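PDB 3FD9: uncharacterized protein from Pseudomonas aeruginosa UCBPP-PA14, which negatively regulates the type III secretion regulon, probably by disrupting self-association and DNA binding of the transcriptional activator ExsA when inducing signals are absent. Local coordinates for residues Q221-L226 against D234-W239; W110-L115 against G121-L126. All blocks are in the same frame, centred on the assembly; numbering follows the deposited sequence.

Contact 1 (Q221-L226 against D234-W239); sequences QPLCRL and DAVQAW
V236 reaches from helix 232-241 toward P222, L223 and L226, and the side-chain contacts are all apolar. Its CG1 methyl makes the closest approaches to all three residues. The nearest is to the proline ring, where V236 CG1 lies 3.6 Å from P222 CB. The same methyl sits 4.1 Å from L226 CD2, the two side chains crossing at about a right angle, and 4.2 Å from L223 CD1; it also comes within 3.9 Å of the backbone L223 N. L226 has its CG beside the backbone N (chi1 -71°), whereas L223 has CG nearly opposite its own N (chi1 -161°); from these different rotations each leucine brings one methyl to the valine. A second patch joins A235 to the same proline: A235 CB stands 3.9 Å from P222 CB and 4.0 Å from P222 CG, touching the ring beside V236.

The segments belong to two successive helices of the ExsD C-terminal domain. Helix 217-223 gives way to loop at C224, seven residues separate the segments, and helix 232-241 packs across the side of the first helix that carries P222. The CA atoms of P222 and V236 are 6.2 Å apart, consistent with the small side chains that meet there.

One turn before L223, L219 of the same helix also packs on V236. From other parts of the fold, M99 of helix 96-115 touches both L223 and L226, and W254 and L93 meet L226.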
loop_
_atom_site.group_PDB
_atom_site.type_symbol
_atom_site.label_atom_id
_atom_site.label_comp_id
_atom_site.label_asym_id
_atom_site.label_seq_id
_atom_site.Cartn_x
_atom_site.Cartn_y
_atom_site.Cartn_z
ATOM N N GLN A 221 0.467 -21.139 -31.298
ATOM C CA GLN A 221 -0.553 -21.938 -31.964
ATOM C C GLN A 221 -1.764 -22.200 -31.053
ATOM O O GLN A 221 -2.885 -21.816 -31.393
ATOM C CB GLN A 221 0.047 -23.227 -32.544
ATOM C CG GLN A 221 -0.860 -24.453 -32.486
ATOM C CD GLN A 221 -1.955 -24.445 -33.539
ATOM O OE1 GLN A 221 -1.868 -23.736 -34.545
ATOM N NE2 GLN A 221 -2.993 -25.245 -33.314
ATOM N N PRO A 222 -1.543 -22.821 -29.880
ATOM C CA PRO A 222 -2.660 -23.081 -28.964
ATOM C C PRO A 222 -3.250 -21.801 -28.392
ATOM O O PRO A 222 -4.442 -21.746 -28.112
ATOM C CB PRO A 222 -2.010 -23.869 -27.827
ATOM C CG PRO A 222 -0.699 -24.326 -28.354
ATOM C CD PRO A 222 -0.266 -23.307 -29.338
ATOM N N LEU A 223 -2.419 -20.785 -28.205
ATOM C CA LEU A 223 -2.869 -19.563 -27.552
ATOM C C LEU A 223 -3.958 -18.878 -28.379
ATOM O O LEU A 223 -4.904 -18.306 -27.835
ATOM C CB LEU A 223 -1.688 -18.615 -27.304
ATOM C CG LEU A 223 -1.912 -17.531 -26.248
ATOM C CD1 LEU A 223 -2.092 -18.154 -24.882
ATOM C CD2 LEU A 223 -0.769 -16.547 -26.218
ATOM N N CYS A 224 -3.835 -18.960 -29.696
ATOM C CA CYS A 224 -4.765 -18.279 -30.591
ATOM C C CYS A 224 -5.985 -19.121 -30.888
ATOM O O CYS A 224 -6.801 -18.750 -31.736
ATOM C CB CYS A 224 -4.077 -17.916 -31.900
ATOM S SG CYS A 224 -2.751 -16.746 -31.690
ATOM N N ARG A 225 -6.112 -20.249 -30.197
ATOM C CA ARG A 225 -7.230 -21.147 -30.440
ATOM C C ARG A 225 -7.905 -21.517 -29.145
ATOM O O ARG A 225 -8.610 -22.514 -29.065
ATOM C CB ARG A 225 -6.764 -22.412 -31.155
ATOM C CG ARG A 225 -5.882 -22.139 -32.354
ATOM C CD ARG A 225 -6.194 -23.089 -33.489
ATOM N NE ARG A 225 -7.354 -22.636 -34.254
ATOM C CZ ARG A 225 -8.563 -23.190 -34.191
ATOM N NH1 ARG A 225 -8.774 -24.232 -33.396
ATOM N NH2 ARG A 225 -9.556 -22.703 -34.929
ATOM N N LEU A 226 -7.683 -20.717 -28.119
ATOM C CA LEU A 226 -8.229 -21.052 -26.822
ATOM C C LEU A 226 -9.720 -21.351 -26.918
ATOM O O LEU A 226 -10.209 -22.316 -26.318
ATOM C CB LEU A 226 -7.957 -19.922 -25.822
ATOM C CG LEU A 226 -6.488 -19.822 -25.415
ATOM C CD1 LEU A 226 -6.247 -18.631 -24.524
ATOM C CD2 LEU A 226 -6.068 -21.109 -24.732
ATOM N N ASP A 234 -4.899 -26.415 -22.026
ATOM C CA ASP A 234 -3.908 -27.207 -21.312
ATOM C C ASP A 234 -2.624 -27.346 -22.124
ATOM O O ASP A 234 -1.568 -27.643 -21.582
ATOM C CB ASP A 234 -4.464 -28.578 -20.924
ATOM C CG ASP A 234 -4.574 -29.517 -22.107
ATOM O OD1 ASP A 234 -4.782 -29.019 -23.233
ATOM O OD2 ASP A 234 -4.455 -30.751 -21.910
ATOM N N ALA A 235 -2.714 -27.110 -23.425
ATOM C CA ALA A 235 -1.525 -27.112 -24.267
ATOM C C ALA A 235 -0.642 -25.910 -23.960
ATOM O O ALA A 235 0.580 -26.001 -24.036
ATOM C CB ALA A 235 -1.904 -27.128 -25.730
ATOM N N VAL A 236 -1.246 -24.779 -23.615
ATOM C CA VAL A 236 -0.431 -23.639 -23.224
ATOM C C VAL A 236 -0.054 -23.782 -21.759
ATOM O O VAL A 236 1.011 -23.339 -21.336
ATOM C CB VAL A 236 -1.093 -22.256 -23.504
ATOM C CG1 VAL A 236 -2.138 -22.365 -24.599
ATOM C CG2 VAL A 236 -1.687 -21.660 -22.244
ATOM N N GLN A 237 -0.916 -24.423 -20.983
ATOM C CA GLN A 237 -0.571 -24.718 -19.596
ATOM C C GLN A 237 0.706 -25.542 -19.578
ATOM O O GLN A 237 1.668 -25.187 -18.909
ATOM C CB GLN A 237 -1.708 -25.456 -18.882
ATOM C CG GLN A 237 -1.611 -25.436 -17.362
ATOM C CD GLN A 237 -0.785 -26.591 -16.816
ATOM O OE1 GLN A 237 -0.414 -27.510 -17.554
ATOM N NE2 GLN A 237 -0.506 -26.559 -15.519
ATOM N N ALA A 238 0.716 -26.624 -20.347
ATOM C CA ALA A 238 1.859 -27.531 -20.412
ATOM C C ALA A 238 3.124 -26.820 -20.873
ATOM O O ALA A 238 4.208 -27.081 -20.364
ATOM C CB ALA A 238 1.552 -28.688 -21.334
ATOM N N TRP A 239 2.982 -25.932 -21.851
ATOM C CA TRP A 239 4.127 -25.218 -22.396
ATOM C C TRP A 239 4.773 -24.371 -21.313
ATOM O O TRP A 239 5.987 -24.398 -21.133
ATOM C CB TRP A 239 3.700 -24.328 -23.557
ATOM C CG TRP A 239 4.838 -23.827 -24.372
ATOM C CD1 TRP A 239 5.408 -24.447 -25.438
ATOM C CD2 TRP A 239 5.540 -22.588 -24.207
ATOM N NE1 TRP A 239 6.429 -23.683 -25.943
ATOM C CE2 TRP A 239 6.529 -22.533 -25.207
ATOM C CE3 TRP A 239 5.432 -21.522 -23.309
ATOM C CZ2 TRP A 239 7.405 -21.463 -25.334
ATOM C CZ3 TRP A 239 6.307 -20.457 -23.437
ATOM C CH2 TRP A 239 7.278 -20.436 -24.443
#

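Contact 2 (W110-L115 against G121-L126)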
loop_
_atom_site.group_PDB
_atom_site.type_symbol
_atom_site.label_atom_id
_atom_site.label_comp_id
_atom_site.label_asym_id
_atom_site.label_seq_id
_atom_site.Cartn_x
_atom_site.Cartn_y
_atom_site.Cartn_z
ATOM N N TRP A 110 10.907 -14.848 -20.095
ATOM C CA TRP A 110 11.568 -16.090 -20.458
ATOM C C TRP A 110 12.234 -15.967 -21.833
ATOM O O TRP A 110 13.427 -16.205 -21.966
ATOM C CB TRP A 110 10.573 -17.249 -20.432
ATOM C CG TRP A 110 11.178 -18.541 -20.810
ATOM C CD1 TRP A 110 11.773 -19.446 -19.977
ATOM C CD2 TRP A 110 11.268 -19.087 -22.129
ATOM N NE1 TRP A 110 12.224 -20.524 -20.700
ATOM C CE2 TRP A 110 11.926 -20.326 -22.025
ATOM C CE3 TRP A 110 10.854 -18.651 -23.387
ATOM C CZ2 TRP A 110 12.177 -21.129 -23.127
ATOM C CZ3 TRP A 110 11.104 -19.450 -24.485
ATOM C CH2 TRP A 110 11.763 -20.674 -24.348
ATOM N N TRP A 111 11.467 -15.586 -22.848
ATOM C CA TRP A 111 12.030 -15.363 -24.171
ATOM C C TRP A 111 13.289 -14.518 -24.066
ATOM O O TRP A 111 14.365 -14.920 -24.489
ATOM C CB TRP A 111 11.019 -14.665 -25.074
ATOM C CG TRP A 111 11.530 -14.378 -26.447
ATOM C CD1 TRP A 111 11.806 -15.289 -27.421
ATOM C CD2 TRP A 111 11.821 -13.092 -27.010
ATOM N NE1 TRP A 111 12.252 -14.656 -28.556
ATOM C CE2 TRP A 111 12.270 -13.306 -28.329
ATOM C CE3 TRP A 111 11.745 -11.783 -26.528
ATOM C CZ2 TRP A 111 12.642 -12.261 -29.168
ATOM C CZ3 TRP A 111 12.110 -10.747 -27.361
ATOM C CH2 TRP A 111 12.554 -10.991 -28.667
ATOM N N GLU A 112 13.146 -13.343 -23.480
ATOM C CA GLU A 112 14.263 -12.439 -23.264
ATOM C C GLU A 112 15.540 -13.149 -22.790
ATOM O O GLU A 112 16.637 -12.826 -23.245
ATOM C CB GLU A 112 13.843 -11.401 -22.235
ATOM C CG GLU A 112 14.683 -10.169 -22.205
ATOM C CD GLU A 112 14.274 -9.261 -21.082
ATOM O OE1 GLU A 112 14.085 -9.764 -19.949
ATOM O OE2 GLU A 112 14.130 -8.049 -21.335
ATOM N N SER A 113 15.388 -14.103 -21.872
ATOM C CA SER A 113 16.516 -14.821 -21.281
ATOM C C SER A 113 17.268 -15.669 -22.289
ATOM O O SER A 113 18.470 -15.868 -22.146
ATOM C CB SER A 113 16.052 -15.730 -20.143
ATOM O OG SER A 113 15.530 -14.984 -19.059
ATOM N N LEU A 114 16.565 -16.200 -23.288
ATOM C CA LEU A 114 17.235 -16.958 -24.338
ATOM C C LEU A 114 18.281 -16.084 -25.012
ATOM O O LEU A 114 19.423 -16.495 -25.183
ATOM C CB LEU A 114 16.244 -17.442 -25.391
ATOM C CG LEU A 114 15.152 -18.429 -25.000
ATOM C CD1 LEU A 114 14.365 -18.798 -26.247
ATOM C CD2 LEU A 114 15.748 -19.675 -24.345
ATOM N N LEU A 115 17.876 -14.876 -25.387
ATOM C CA LEU A 115 18.738 -13.952 -26.116
ATOM C C LEU A 115 19.993 -13.581 -25.331
ATOM O O LEU A 115 21.007 -13.190 -25.909
ATOM C CB LEU A 115 17.958 -12.689 -26.484
ATOM C CG LEU A 115 16.588 -12.917 -27.131
ATOM C CD1 LEU A 115 16.004 -11.604 -27.636
ATOM C CD2 LEU A 115 16.686 -13.929 -28.262
ATOM N N GLY A 121 19.358 -11.472 -14.195
ATOM C CA GLY A 121 20.219 -11.093 -13.092
ATOM C C GLY A 121 20.484 -9.601 -13.045
ATOM O O GLY A 121 20.510 -8.997 -11.968
ATOM N N TRP A 122 20.682 -8.998 -14.213
ATOM C CA TRP A 122 20.915 -7.561 -14.273
ATOM C C TRP A 122 19.719 -6.772 -13.739
ATOM O O TRP A 122 19.891 -5.811 -12.985
ATOM C CB TRP A 122 21.232 -7.113 -15.702
ATOM C CG TRP A 122 22.427 -7.784 -16.296
ATOM C CD1 TRP A 122 23.405 -8.464 -15.627
ATOM C CD2 TRP A 122 22.792 -7.818 -17.682
ATOM N NE1 TRP A 122 24.346 -8.929 -16.512
ATOM C CE2 TRP A 122 23.995 -8.544 -17.781
ATOM C CE3 TRP A 122 22.214 -7.310 -18.852
ATOM C CZ2 TRP A 122 24.632 -8.779 -18.999
ATOM C CZ3 TRP A 122 22.846 -7.542 -20.062
ATOM C CH2 TRP A 122 24.045 -8.270 -20.126
ATOM N N ARG A 123 18.514 -7.180 -14.135
ATOM C CA ARG A 123 17.301 -6.458 -13.768
ATOM C C ARG A 123 17.133 -6.352 -12.268
ATOM O O ARG A 123 16.981 -5.249 -11.732
ATOM C CB ARG A 123 16.058 -7.102 -14.388
ATOM C CG ARG A 123 15.944 -6.866 -15.884
ATOM C CD ARG A 123 14.616 -7.323 -16.443
ATOM N NE ARG A 123 14.591 -7.159 -17.896
ATOM C CZ ARG A 123 14.672 -5.983 -18.518
ATOM N NH1 ARG A 123 14.785 -4.861 -17.814
ATOM N NH2 ARG A 123 14.643 -5.925 -19.845
ATOM N N LEU A 124 17.156 -7.493 -11.586
ATOM C CA LEU A 124 16.965 -7.487 -10.142
ATOM C C LEU A 124 18.116 -6.765 -9.455
ATOM O O LEU A 124 17.918 -6.091 -8.448
ATOM C CB LEU A 124 16.781 -8.904 -9.595
ATOM C CG LEU A 124 17.956 -9.873 -9.637
ATOM C CD1 LEU A 124 18.838 -9.692 -8.410
ATOM C CD2 LEU A 124 17.436 -11.301 -9.712
ATOM N N SER A 125 19.315 -6.888 -10.011
ATOM C CA SER A 125 20.457 -6.158 -9.477
ATOM C C SER A 125 20.170 -4.663 -9.467
ATOM O O SER A 125 20.554 -3.957 -8.535
ATOM C CB SER A 125 21.726 -6.448 -10.281
ATOM O OG SER A 125 22.138 -7.795 -10.119
ATOM N N LEU A 126 19.501 -4.180 -10.508
ATOM C CA LEU A 126 19.064 -2.791 -10.534
ATOM C C LEU A 126 18.153 -2.519 -9.350
ATOM O O LEU A 126 18.335 -1.538 -8.628
ATOM C CB LEU A 126 18.333 -2.462 -11.833
ATOM C CG LEU A 126 19.192 -1.838 -12.930
ATOM C CD1 LEU A 126 18.310 -1.265 -14.029
ATOM C CD2 LEU A 126 20.094 -0.762 -12.343
#
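E112 lays its carboxylate edge-on against the guanidinium edge of R123, joining two consecutive helices. Helix 96-115 ends close to the start of helix 119-147, the first arm of the long helical hairpin of ExsD, and the salt bridge spans the short connection between them. The two side chains come from opposite directions. E112 holds CG anti to its own N (chi1 -162°) and runs extended beyond it, while R123 is extended from CG to NE, a length that lets it meet the glutamate across the gap between the helices.

The grip is two-pronged but uneven: R123 NH2 donates to E112 OE2 at 2.6 Å, and R123 NE makes a weak bond of 3.4 Å to E112 OE1. Both are nearly straight, and the flat groups are turned only 20° from coplanar.

R38 of a second subunit also forms a salt bridge to E112 OE2, and R42 of that subunit lies close to R123, so the glutamate links a helix junction to a subunit interface and probably offsets part of this clustered positive charge. At OE2, R123 NH2 arrives on the syn side, 27° out of the carboxylate plane, yet OE2 lies almost within the guanidinium plane.

How the contacts relate
Helix 96-115 ties the two contacts together. Contact 2 uses its C-terminal part, while its N-terminal part lies beside contact 1, whose own segments come later in the chain. The centres are 24 Å apart, yet the segments meet directly through tryptophans: W239 CH2 of contact 1 lies 4.0 Å from W110 CZ3 of contact 2, the rings edge-to-face. R243 makes a cation-pi contact with W239 and also touches W110. The characters differ: contact 1 is apolar, about 22 Å from the chain centre, and no other subunit touches its segments; contact 2 is ionic, about 12 Å from that centre, and reached by a second subunit.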